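Tubulin-specific chaperone A (Saccharomyces cerevisiae, PDB 1QSD) binds beta-tubulin as a post-chaperonin cofactor and takes part in an early step of the tubulin folding pathway. Local coordinates at residues 46-49 against 50-54. Residues are numbered along the deposited sequence; the frame is centred on the assembly and turned at random.
Sequences YDLK and KQEEV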
ATOM      1  N   TYR A  46      -7.479  -1.493  23.956  1.00 17.30           N
ATOM      2  CA  TYR A  46      -6.279  -0.978  23.351  1.00 15.66           C
ATOM      3  C   TYR A  46      -5.755  -1.897  22.226  1.00 12.55           C
ATOM      4  O   TYR A  46      -5.328  -1.419  21.187  1.00 12.40           O
ATOM      5  CB  TYR A  46      -5.220  -0.735  24.434  1.00 17.13           C
ATOM      6  CG  TYR A  46      -3.923  -0.201  23.889  1.00 18.81           C
ATOM      7  CD1 TYR A  46      -3.883   1.021  23.208  1.00 20.03           C
ATOM      8  CD2 TYR A  46      -2.749  -0.963  23.962  1.00 19.28           C
ATOM      9  CE1 TYR A  46      -2.713   1.463  22.603  1.00 19.94           C
ATOM     10  CE2 TYR A  46      -1.583  -0.536  23.369  1.00 17.46           C
ATOM     11  CZ  TYR A  46      -1.566   0.668  22.691  1.00 20.97           C
ATOM     12  OH  TYR A  46      -0.397   1.066  22.103  1.00 22.36           O
ATOM     13  N   ASP A  47      -5.830  -3.204  22.381  1.00 14.05           N
ATOM     14  CA  ASP A  47      -5.343  -4.065  21.303  1.00 17.98           C
ATOM     15  C   ASP A  47      -6.241  -3.952  20.084  1.00 20.61           C
ATOM     16  O   ASP A  47      -5.769  -4.010  18.948  1.00 20.96           O
ATOM     17  CB  ASP A  47      -5.254  -5.520  21.743  1.00 17.77           C
ATOM     18  CG  ASP A  47      -4.163  -5.748  22.767  1.00 19.46           C
ATOM     19  OD1 ASP A  47      -4.395  -6.501  23.748  1.00 21.48           O
ATOM     20  OD2 ASP A  47      -3.073  -5.176  22.592  1.00 16.32           O
ATOM     21  N   LEU A  48      -7.545  -3.840  20.317  1.00 19.60           N
ATOM     22  CA  LEU A  48      -8.478  -3.700  19.207  1.00 20.37           C
ATOM     23  C   LEU A  48      -8.178  -2.355  18.517  1.00 18.62           C
ATOM     24  O   LEU A  48      -8.045  -2.276  17.298  1.00 16.60           O
ATOM     25  CB  LEU A  48      -9.929  -3.738  19.724  1.00 18.72           C
ATOM     26  CG  LEU A  48     -11.028  -3.245  18.785  1.00 18.46           C
ATOM     27  CD1 LEU A  48     -11.156  -4.131  17.567  1.00 16.58           C
ATOM     28  CD2 LEU A  48     -12.327  -3.191  19.556  1.00 22.18           C
ATOM     29  N   LYS A  49      -8.027  -1.313  19.322  1.00 20.13           N
ATOM     30  CA  LYS A  49      -7.767   0.033  18.818  1.00 22.98           C
ATOM     31  C   LYS A  49      -6.486   0.114  17.951  1.00 23.62           C
ATOM     32  O   LYS A  49      -6.482   0.759  16.900  1.00 23.58           O
ATOM     33  CB  LYS A  49      -7.731   1.006  19.990  1.00 21.36           C
ATOM     34  CG  LYS A  49      -7.772   2.437  19.623  1.00 29.77           C
ATOM     35  CD  LYS A  49      -9.040   2.805  18.916  1.00 36.39           C
ATOM     36  CE  LYS A  49      -8.964   2.559  17.413  1.00 41.26           C
ATOM     37  NZ  LYS A  49     -10.246   2.896  16.731  1.00 43.87           N
ATOM     38  N   LYS A  50      -5.427  -0.587  18.356  1.00 24.22           N
ATOM     39  CA  LYS A  50      -4.183  -0.611  17.577  1.00 23.06           C
ATOM     40  C   LYS A  50      -4.497  -1.049  16.147  1.00 22.21           C
ATOM     41  O   LYS A  50      -4.083  -0.417  15.185  1.00 23.61           O
ATOM     42  CB  LYS A  50      -3.176  -1.576  18.207  1.00 18.64           C
ATOM     43  CG  LYS A  50      -2.508  -1.022  19.441  1.00 18.96           C
ATOM     44  CD  LYS A  50      -1.771  -2.111  20.241  1.00 20.40           C
ATOM     45  CE  LYS A  50      -0.646  -2.724  19.445  1.00 11.96           C
ATOM     46  NZ  LYS A  50       0.155  -3.647  20.255  1.00 11.38           N
ATOM     47  N   GLN A  51      -5.317  -2.078  16.034  1.00 22.59           N
ATOM     48  CA  GLN A  51      -5.706  -2.632  14.757  1.00 23.78           C
ATOM     49  C   GLN A  51      -6.659  -1.774  13.963  1.00 24.24           C
ATOM     50  O   GLN A  51      -6.573  -1.734  12.743  1.00 25.51           O
ATOM     51  CB  GLN A  51      -6.329  -4.003  14.953  1.00 24.77           C
ATOM     52  CG  GLN A  51      -5.757  -5.038  14.036  1.00 30.01           C
ATOM     53  CD  GLN A  51      -4.412  -5.538  14.512  1.00 34.25           C
ATOM     54  OE1 GLN A  51      -4.195  -6.750  14.632  1.00 35.30           O
ATOM     55  NE2 GLN A  51      -3.495  -4.616  14.790  1.00 32.31           N
ATOM     56  N   GLU A  52      -7.587  -1.112  14.639  1.00 26.45           N
ATOM     57  CA  GLU A  52      -8.552  -0.272  13.944  1.00 30.56           C
ATOM     58  C   GLU A  52      -7.845   0.912  13.308  1.00 31.62           C
ATOM     59  O   GLU A  52      -8.063   1.207  12.129  1.00 32.28           O
ATOM     60  CB  GLU A  52      -9.664   0.210  14.890  1.00 33.95           C
ATOM     61  CG  GLU A  52     -10.592  -0.908  15.363  1.00 39.27           C
ATOM     62  CD  GLU A  52     -11.792  -0.420  16.161  1.00 40.53           C
ATOM     63  OE1 GLU A  52     -12.928  -0.705  15.726  1.00 44.03           O
ATOM     64  OE2 GLU A  52     -11.605   0.222  17.223  1.00 42.09           O
ATOM     65  N   GLU A  53      -6.987   1.560  14.092  1.00 31.22           N
ATOM     66  CA  GLU A  53      -6.208   2.702  13.658  1.00 31.07           C
ATOM     67  C   GLU A  53      -5.431   2.346  12.386  1.00 32.50           C
ATOM     68  O   GLU A  53      -5.396   3.135  11.440  1.00 33.05           O
ATOM     69  CB  GLU A  53      -5.248   3.103  14.777  1.00 34.84           C
ATOM     70  CG  GLU A  53      -3.751   3.037  14.411  1.00 40.91           C
ATOM     71  CD  GLU A  53      -2.840   2.737  15.599  1.00 44.81           C
ATOM     72  OE1 GLU A  53      -2.319   3.682  16.237  1.00 48.46           O
ATOM     73  OE2 GLU A  53      -2.628   1.546  15.883  1.00 44.85           O
ATOM     74  N   VAL A  54      -4.825   1.156  12.351  1.00 32.45           N
ATOM     75  CA  VAL A  54      -4.058   0.734  11.179  1.00 32.99           C
ATOM     76  C   VAL A  54      -4.994   0.587   9.990  1.00 36.65           C
ATOM     77  O   VAL A  54      -4.688   1.058   8.886  1.00 38.72           O
ATOM     78  CB  VAL A  54      -3.277  -0.588  11.414  1.00 32.00           C
ATOM     79  CG1 VAL A  54      -2.747  -1.147  10.093  1.00 30.42           C
ATOM     80  CG2 VAL A  54      -2.102  -0.343  12.355  1.00 33.04           C
TER
HETATM   81  O   HOH W   1      -1.952  -5.626  20.152  1.00 22.48           O
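One face of the Y46 ring is covered by the aliphatic chain of K50, one turn further along, near the start of helix 45-81 in this four-helix-bundle protein and beside the second subunit. K50 CG sits 3.8 Å above the ring plane, displaced toward the rim, in an i to i+4 CH-pi contact, and K50 CD lies over the same face, 3.5 Å from Y46 CE2. With CG of Y46 anti to the backbone N (chi1 180°), the ring swings along the helix over the lysine. The backbone closes the same turn, K50 N donating to Y46 O at 3.0 Å. The side chains of D47 and K50 lie side by side, pointing the same way; D47 OD2 and K50 NZ stay 4.3 Å apart, and a water bridges them, donating to D47 OD2 and accepting from K50 NZ. Both groups also form salt bridges to the second subunit, D47 with its K9 and K50 with its D75, while K50 makes a cation-pi contact with its F72.

Round the helix, the flat carboxylate of E52 has L48 and K49 as neighbours. L48 CG lies against E52 OE2, and the chain of K49, bent at chi2 and chi3, crosses that of E52 at about a right angle. The other oxygen, OE1, makes a salt bridge with K38. Were E52 replaced by alanine, K49 and K38 would probably lose their shared acidic partner and L48 the chain lying against it. K49 NZ meets E52 OE2 at 3.0 Å from above the carboxylate, 56° out of its plane.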